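Local coordinates for single-strand binding protein (Thermus aquaticus, PDB 2FXQ) that binds single-stranded DNA and probably recruits partner proteins during DNA replication, recombination and repair, at residues T41-Q46 with R144-G149. Residues are numbered along the deposited sequence; the frame is centred on the assembly and turned at random.
Sequences TDESGQ and RYTPQG
E43 and Q148, whose CA atoms lie 7.2 Å apart, face each other from two type I beta turns, D42 to G45 and T146 to G149, each with its glycine at positive phi and closed by a backbone hydrogen bond (G45 N to D42 O, G149 N to T146 O). The E43 side chain spans the gap. Bent at chi2, it meets T146 from the opposite direction, and the T146 hydroxyl appears to donate to E43 OE1 (OG1 to OE1 3.1 Å), a doubtful bond because this oxygen sits too close to another atom and E43 is poorly ordered. T146 OG1 sits between its own backbone N and carbonyl carbon (chi1 71°), where it also hydrogen-bonds with T150 N. E43 OE2 lies near the hydroxyl too, 3.3 Å from T146 OG1, with the methyl CG2 at 3.8 Å. Q148 slants across the glutamate, its CB against the carboxylate in a doubtfully close approach to OE1; its amide plane is turned 20° from the carboxylate, and NE2 comes within 4.1 Å of E43 CB. The chain carries two SSB-family OB-fold domains in tandem; here the turn between strands 28-41 and 47-59 of the first reaches the turn between strands 144-145 and 151-160 of the second, at the surface. Behind E43, D42 OD1 braces the hairpin turn: Q46 N approaches nearly along the C-O axis at 3.0 Å from OD1, while S44 OG comes from the other face of the carboxylate, 41° out of its plane.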
ATOM      1  N   THR A  41     -12.326   0.737  15.732  1.00 51.64           N
ATOM      2  CA  THR A  41     -13.618   0.980  16.376  1.00 57.71           C
ATOM      3  C   THR A  41     -13.898  -0.204  17.295  1.00 59.93           C
ATOM      4  O   THR A  41     -13.950  -1.352  16.826  1.00 59.74           O
ATOM      5  CB  THR A  41     -14.707   1.079  15.294  1.00 59.57           C
ATOM      6  OG1 THR A  41     -14.417   2.196  14.450  1.00 65.53           O
ATOM      7  CG2 THR A  41     -16.071   1.439  15.906  1.00 64.80           C
ATOM      8  N   ASP A  42     -14.058   0.049  18.596  1.00 61.88           N
ATOM      9  CA  ASP A  42     -14.220  -1.071  19.532  1.00 65.98           C
ATOM     10  C   ASP A  42     -15.655  -1.611  19.606  1.00 68.52           C
ATOM     11  O   ASP A  42     -16.553  -1.019  19.019  1.00 64.65           O
ATOM     12  CB  ASP A  42     -13.605  -0.771  20.902  1.00 66.13           C
ATOM     13  CG  ASP A  42     -14.455   0.138  21.768  1.00 68.21           C
ATOM     14  OD1 ASP A  42     -15.461   0.733  21.314  1.00 68.09           O
ATOM     15  OD2 ASP A  42     -14.148   0.317  22.959  1.00 70.74           O
ATOM     16  N   GLU A  43     -15.855  -2.713  20.337  1.00 74.68           N
ATOM     17  CA  GLU A  43     -17.139  -3.453  20.345  1.00 80.91           C
ATOM     18  C   GLU A  43     -18.358  -2.573  20.677  1.00 82.34           C
ATOM     19  O   GLU A  43     -19.486  -2.908  20.299  1.00 81.81           O
ATOM     20  CB  GLU A  43     -17.093  -4.711  21.253  1.00 82.69           C
ATOM     21  CG  GLU A  43     -15.787  -5.520  21.196  1.00 90.03           C
ATOM     22  CD  GLU A  43     -15.974  -7.039  21.172  1.00 91.62           C
ATOM     23  OE1 GLU A  43     -17.097  -7.518  20.939  1.00 95.07           O
ATOM     24  OE2 GLU A  43     -14.987  -7.775  21.368  1.00 91.01           O
ATOM     25  N   SER A  44     -18.116  -1.444  21.355  1.00 84.07           N
ATOM     26  CA  SER A  44     -19.170  -0.469  21.665  1.00 85.59           C
ATOM     27  C   SER A  44     -19.239   0.774  20.744  1.00 85.20           C
ATOM     28  O   SER A  44     -19.890   1.759  21.087  1.00 84.40           O
ATOM     29  CB  SER A  44     -19.113  -0.054  23.145  1.00 86.31           C
ATOM     30  OG  SER A  44     -17.871   0.529  23.483  1.00 89.56           O
ATOM     31  N   GLY A  45     -18.575   0.717  19.587  1.00 84.71           N
ATOM     32  CA  GLY A  45     -18.654   1.769  18.584  1.00 83.96           C
ATOM     33  C   GLY A  45     -17.717   2.955  18.777  1.00 83.77           C
ATOM     34  O   GLY A  45     -17.755   3.918  17.997  1.00 84.33           O
ATOM     35  N   GLN A  46     -16.875   2.890  19.809  1.00 80.85           N
ATOM     36  CA  GLN A  46     -15.933   3.967  20.122  1.00 78.55           C
ATOM     37  C   GLN A  46     -14.631   3.854  19.314  1.00 75.41           C
ATOM     38  O   GLN A  46     -13.997   2.794  19.291  1.00 72.77           O
ATOM     39  CB  GLN A  46     -15.631   3.990  21.631  1.00 79.41           C
ATOM     40  CG  GLN A  46     -14.479   4.922  22.092  1.00 82.32           C
ATOM     41  CD  GLN A  46     -14.820   6.413  22.033  1.00 82.56           C
ATOM     42  OE1 GLN A  46     -15.870   6.849  22.527  1.00 81.53           O
ATOM     43  NE2 GLN A  46     -13.922   7.199  21.443  1.00 77.20           N
ATOM     44  N   ARG A 144     -15.471 -17.841  15.252  1.00 19.47           N
ATOM     45  CA  ARG A 144     -15.958 -17.741  16.637  1.00 23.74           C
ATOM     46  C   ARG A 144     -16.615 -16.392  16.867  1.00 17.90           C
ATOM     47  O   ARG A 144     -16.578 -15.470  16.008  1.00 15.81           O
ATOM     48  CB  ARG A 144     -14.831 -17.881  17.658  1.00 25.30           C
ATOM     49  CG  ARG A 144     -13.655 -18.774  17.310  1.00 39.88           C
ATOM     50  CD  ARG A 144     -12.738 -19.002  18.523  1.00 49.09           C
ATOM     51  NE  ARG A 144     -12.878 -17.892  19.476  1.00 52.89           N
ATOM     52  CZ  ARG A 144     -12.182 -16.752  19.424  1.00 51.82           C
ATOM     53  NH1 ARG A 144     -11.248 -16.561  18.492  1.00 41.59           N
ATOM     54  NH2 ARG A 144     -12.417 -15.796  20.317  1.00 49.35           N
ATOM     55  N   TYR A 145     -17.212 -16.268  18.035  1.00 16.02           N
ATOM     56  CA  TYR A 145     -17.760 -15.001  18.488  1.00 18.28           C
ATOM     57  C   TYR A 145     -17.117 -14.605  19.814  1.00 22.90           C
ATOM     58  O   TYR A 145     -17.006 -15.442  20.670  1.00 21.94           O
ATOM     59  CB  TYR A 145     -19.272 -15.137  18.590  1.00 17.51           C
ATOM     60  CG  TYR A 145     -19.906 -15.213  17.220  1.00 19.78           C
ATOM     61  CD1 TYR A 145     -20.112 -16.453  16.580  1.00 15.82           C
ATOM     62  CD2 TYR A 145     -20.234 -14.056  16.542  1.00 15.82           C
ATOM     63  CE1 TYR A 145     -20.670 -16.514  15.304  1.00 23.16           C
ATOM     64  CE2 TYR A 145     -20.829 -14.106  15.293  1.00 20.32           C
ATOM     65  CZ  TYR A 145     -21.040 -15.350  14.681  1.00 17.45           C
ATOM     66  OH  TYR A 145     -21.628 -15.369  13.420  1.00 23.64           O
ATOM     67  N   THR A 146     -16.663 -13.353  19.965  1.00 25.44           N
ATOM     68  CA  THR A 146     -16.129 -12.895  21.274  1.00 24.54           C
ATOM     69  C   THR A 146     -17.263 -12.906  22.293  1.00 25.45           C
ATOM     70  O   THR A 146     -18.430 -12.988  21.909  1.00 25.18           O
ATOM     71  CB  THR A 146     -15.578 -11.464  21.202  1.00 21.91           C
ATOM     72  OG1 THR A 146     -16.665 -10.547  21.052  1.00 24.05           O
ATOM     73  CG2 THR A 146     -14.660 -11.251  19.959  1.00 24.31           C
ATOM     74  N   PRO A 147     -16.963 -12.781  23.583  1.00 32.27           N
ATOM     75  CA  PRO A 147     -18.042 -12.709  24.599  1.00 35.92           C
ATOM     76  C   PRO A 147     -19.134 -11.677  24.250  1.00 36.97           C
ATOM     77  O   PRO A 147     -20.336 -11.939  24.404  1.00 32.39           O
ATOM     78  CB  PRO A 147     -17.292 -12.337  25.867  1.00 33.81           C
ATOM     79  CG  PRO A 147     -15.954 -13.010  25.667  1.00 36.15           C
ATOM     80  CD  PRO A 147     -15.619 -12.748  24.195  1.00 33.19           C
ATOM     81  N   GLN A 148     -18.714 -10.538  23.697  1.00 38.89           N
ATOM     82  CA  GLN A 148     -19.674  -9.522  23.265  1.00 38.53           C
ATOM     83  C   GLN A 148     -20.342  -9.815  21.928  1.00 36.61           C
ATOM     84  O   GLN A 148     -21.090  -8.963  21.416  1.00 35.98           O
ATOM     85  CB  GLN A 148     -19.009  -8.153  23.198  1.00 44.44           C
ATOM     86  CG  GLN A 148     -19.671  -7.115  24.109  1.00 57.68           C
ATOM     87  CD  GLN A 148     -18.656  -6.257  24.839  1.00 64.71           C
ATOM     88  OE1 GLN A 148     -17.645  -6.770  25.340  1.00 69.51           O
ATOM     89  NE2 GLN A 148     -18.910  -4.949  24.893  1.00 67.93           N
ATOM     90  N   GLY A 149     -20.079 -10.999  21.362  1.00 30.81           N
ATOM     91  CA  GLY A 149     -20.713 -11.412  20.113  1.00 26.45           C
ATOM     92  C   GLY A 149     -20.167 -10.782  18.837  1.00 22.55           C
ATOM     93  O   GLY A 149     -20.861 -10.678  17.842  1.00 22.93           O
TER